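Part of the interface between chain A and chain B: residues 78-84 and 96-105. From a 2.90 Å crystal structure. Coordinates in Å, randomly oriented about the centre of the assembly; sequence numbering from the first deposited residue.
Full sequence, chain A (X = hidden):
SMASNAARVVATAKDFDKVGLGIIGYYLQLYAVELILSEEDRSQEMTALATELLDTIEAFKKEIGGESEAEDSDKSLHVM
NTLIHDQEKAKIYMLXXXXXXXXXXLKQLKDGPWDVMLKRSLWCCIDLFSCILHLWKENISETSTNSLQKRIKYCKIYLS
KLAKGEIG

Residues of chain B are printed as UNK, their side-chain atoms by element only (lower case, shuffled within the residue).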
# COMPACT_ATOMS: atom_id res chain seq x y z
N HIS A 78 -15.04 -0.91 -0.05
CA HIS A 78 -15.62 -0.21 -1.19
C HIS A 78 -14.94 1.16 -1.37
O HIS A 78 -15.21 1.87 -2.32
CB HIS A 78 -17.13 -0.00 -0.97
CG HIS A 78 -17.91 -1.26 -0.67
ND1 HIS A 78 -18.65 -1.93 -1.62
CD2 HIS A 78 -18.08 -1.94 0.49
CE1 HIS A 78 -19.25 -2.96 -1.06
NE2 HIS A 78 -18.92 -2.99 0.22
N VAL A 79 -14.05 1.51 -0.45
CA VAL A 79 -13.41 2.82 -0.53
C VAL A 79 -12.21 2.88 -1.46
O VAL A 79 -11.95 3.90 -2.11
CB VAL A 79 -12.97 3.28 0.87
CG1 VAL A 79 -12.66 4.75 0.86
CG2 VAL A 79 -14.04 2.95 1.87
N MET A 80 -11.49 1.77 -1.56
CA MET A 80 -10.29 1.67 -2.38
C MET A 80 -10.45 1.21 -3.83
O MET A 80 -9.54 1.41 -4.63
CB MET A 80 -9.28 0.76 -1.68
CG MET A 80 -8.64 1.43 -0.50
SD MET A 80 -8.16 3.14 -0.97
CE MET A 80 -9.06 4.08 0.27
N ASN A 81 -11.59 0.61 -4.14
CA ASN A 81 -11.87 0.11 -5.48
C ASN A 81 -11.23 0.91 -6.61
O ASN A 81 -10.73 0.34 -7.58
CB ASN A 81 -13.38 0.06 -5.72
CG ASN A 81 -14.00 1.46 -5.78
OD1 ASN A 81 -14.05 2.16 -4.78
ND2 ASN A 81 -14.45 1.87 -6.97
N THR A 82 -11.25 2.23 -6.47
CA THR A 82 -10.70 3.14 -7.47
C THR A 82 -9.28 2.81 -7.91
O THR A 82 -8.88 3.16 -9.02
CB THR A 82 -10.74 4.57 -6.94
OG1 THR A 82 -10.97 4.54 -5.52
CG2 THR A 82 -11.84 5.35 -7.62
N LEU A 83 -8.54 2.14 -7.04
CA LEU A 83 -7.16 1.74 -7.32
C LEU A 83 -7.12 0.49 -8.17
O LEU A 83 -6.06 0.06 -8.60
CB LEU A 83 -6.42 1.46 -6.01
CG LEU A 83 -5.96 2.67 -5.22
CD1 LEU A 83 -5.30 2.21 -3.94
CD2 LEU A 83 -4.99 3.46 -6.08
N ILE A 84 -8.28 -0.10 -8.40
CA ILE A 84 -8.37 -1.30 -9.20
C ILE A 84 -9.18 -1.02 -10.46
O ILE A 84 -9.05 -1.71 -11.47
CB ILE A 84 -9.06 -2.44 -8.45
CG1 ILE A 84 -8.38 -2.65 -7.10
CG2 ILE A 84 -8.95 -3.73 -9.25
CD1 ILE A 84 -9.05 -3.72 -6.26
N UNK B 96 1.19 8.68 1.87
CA UNK B 96 0.97 8.55 0.43
C UNK B 96 -0.44 8.02 0.19
O UNK B 96 -1.24 8.65 -0.50
n UNK B 96 0.94 8.08 -2.32
c UNK B 96 2.00 7.57 -0.17
c UNK B 96 1.75 7.26 -1.66
o UNK B 96 2.30 6.28 -2.20
N UNK B 97 -0.74 6.88 0.79
CA UNK B 97 -2.04 6.24 0.66
C UNK B 97 -3.19 7.16 1.08
O UNK B 97 -4.13 7.36 0.31
c UNK B 97 -3.28 3.16 0.29
c UNK B 97 -2.08 4.99 1.51
c UNK B 97 -3.28 4.13 1.28
c UNK B 97 -5.51 2.47 0.90
c UNK B 97 -5.52 3.45 1.89
c UNK B 97 -4.41 4.28 2.07
c UNK B 97 -4.38 2.32 0.10
N UNK B 98 -3.12 7.68 2.30
CA UNK B 98 -4.16 8.56 2.84
C UNK B 98 -4.28 9.84 2.02
O UNK B 98 -5.38 10.25 1.68
c UNK B 98 -4.85 9.97 4.83
o UNK B 98 -4.00 7.76 5.16
c UNK B 98 -3.88 8.93 4.34
N UNK B 99 -3.15 10.47 1.72
CA UNK B 99 -3.16 11.71 0.94
C UNK B 99 -3.78 11.56 -0.44
O UNK B 99 -4.49 12.44 -0.90
s UNK B 99 -2.63 14.32 2.29
c UNK B 99 -2.82 14.99 0.65
c UNK B 99 -1.34 13.10 1.98
c UNK B 99 -1.75 12.26 0.79
N UNK B 100 -3.49 10.46 -1.11
CA UNK B 100 -4.07 10.26 -2.42
C UNK B 100 -5.59 10.18 -2.26
O UNK B 100 -6.32 10.99 -2.84
o UNK B 100 -4.24 7.86 -2.63
c UNK B 100 -3.52 8.99 -3.06
N UNK B 101 -6.07 9.23 -1.45
CA UNK B 101 -7.51 9.04 -1.19
C UNK B 101 -8.21 10.34 -0.82
O UNK B 101 -9.34 10.60 -1.23
c UNK B 101 -9.17 7.86 0.48
c UNK B 101 -7.73 8.04 -0.05
c UNK B 101 -9.99 7.12 -0.57
c UNK B 101 -9.16 7.08 1.78
N UNK B 102 -7.52 11.15 -0.02
CA UNK B 102 -8.07 12.41 0.42
C UNK B 102 -8.34 13.35 -0.76
O UNK B 102 -9.38 14.00 -0.81
c UNK B 102 -7.11 13.08 1.39
c UNK B 102 -8.41 16.93 2.75
c UNK B 102 -8.78 14.57 2.54
c UNK B 102 -9.20 15.82 3.00
o UNK B 102 -8.80 18.17 3.22
c UNK B 102 -6.81 15.56 1.61
c UNK B 102 -7.58 14.43 1.85
c UNK B 102 -7.22 16.81 2.06
N UNK B 103 -7.41 13.41 -1.70
CA UNK B 103 -7.58 14.29 -2.85
C UNK B 103 -8.73 13.83 -3.71
O UNK B 103 -9.59 14.62 -4.08
c UNK B 103 -5.15 14.92 -2.89
o UNK B 103 -5.33 15.90 -2.15
c UNK B 103 -6.31 14.34 -3.67
n UNK B 103 -3.96 14.33 -3.05
N UNK B 104 -8.73 12.54 -4.05
CA UNK B 104 -9.80 11.99 -4.87
C UNK B 104 -11.15 12.37 -4.26
O UNK B 104 -12.06 12.84 -4.96
o UNK B 104 -10.50 7.50 -6.26
c UNK B 104 -10.66 9.84 -5.87
c UNK B 104 -10.91 8.40 -5.49
o UNK B 104 -11.51 8.18 -4.40
c UNK B 104 -9.68 10.48 -4.93
N UNK B 105 -11.27 12.18 -2.95
CA UNK B 105 -12.52 12.50 -2.26
C UNK B 105 -12.85 13.99 -2.29
O UNK B 105 -14.03 14.35 -2.30
c UNK B 105 -12.47 11.97 -0.83
c UNK B 105 -13.34 8.41 -1.90
n UNK B 105 -14.55 7.82 -2.53
c UNK B 105 -12.44 10.45 -0.76
c UNK B 105 -13.60 9.85 -1.54

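Position 96 of chain B carries two side-chain carbons, the second bearing one oxygen and one nitrogen: an amide on a short stem, Asn96(B). It lies out of reach of chain A, in a partly exposed place that accepts a polar group.

Position 97 has one carbon leading to a ring of six carbons with no heteroatom. Its ring approaches the sulfur of Met80(A) and a methyl of Leu83(A), so it is Phe97(B). Phe97(B) CZ lies 3.3 Å from Met80(A) SD, and Phe97(B) CE1 lies 4.1 Å from Leu83(A) CD1. Met80(A) SD sits 4.3 Å from the centroid of the Phe97(B) ring, approaching obliquely; a flat, apolar ring suits such neighbours.

At position 98 one carbon carries an oxygen and a carbon, the fork of Thr98(B). Its CA-to-CB bond points away from chain A, and its hydroxyl is hydrogen-bonded to a residue just outside the stretches.

Position 99 shows an unbranched chain of two carbons, a sulfur and a carbon, Met99(B), a flexible side chain in a partly exposed place beyond reach of chain A.

A single carbon and an oxygen at position 100, not touching chain A, make Ser100(B). Its short side chain lets Ser100(B) OG donate a hydrogen bond to Phe97(B) O, at 3.0 Å, within its own helix.

Position 101 has four carbons forked at the second; its CA-to-CB bond points toward chain A, and its end touches Val79(A) and Met80(A). This is Leu101(B): Leu101(B) CD1 lies 3.8 Å from Val79(A) CG1 and 3.3 Å from Met80(A) CE. A forked apolar end suits this place, since both methyls lie against Met80(A).

Position 102 bears one carbon and a six-carbon ring with an oxygen, Tyr102(B), its large ring buried; position 103 has two carbons, the second with an oxygen and a nitrogen, Asn103(B), polar and partly exposed. Both are out of reach of chain A.

Three carbons at position 104 end in two oxygens, one near the hydroxyl of Thr82(A): Glu104(B). Glu104(B) OE2 lies 3.1 Å from Thr82(A) OG1 and is also hydrogen-bonded elsewhere in the structure, so this carboxylate is not left unsatisfied.

Position 105 has four carbons in a row ending in nitrogen, none within 4.5 Å of the chain A stretch: Lys105(B). Its length allows Lys105(B) NZ to form a salt bridge with Glu104(B) OE1 at 3.6 Å.

The contact is chiefly apolar. Phe97(B), Leu101(B) and Glu104(B), spaced by four and three residues, share one side of the helix. No clear hydrogen bond crosses between the stretches; of the 313 Å² buried, over two thirds belongs to Val79(A), Met80(A), Leu83(A), Phe97(B) and Leu101(B).

Chain B 96-105: NFTMSLYNEK
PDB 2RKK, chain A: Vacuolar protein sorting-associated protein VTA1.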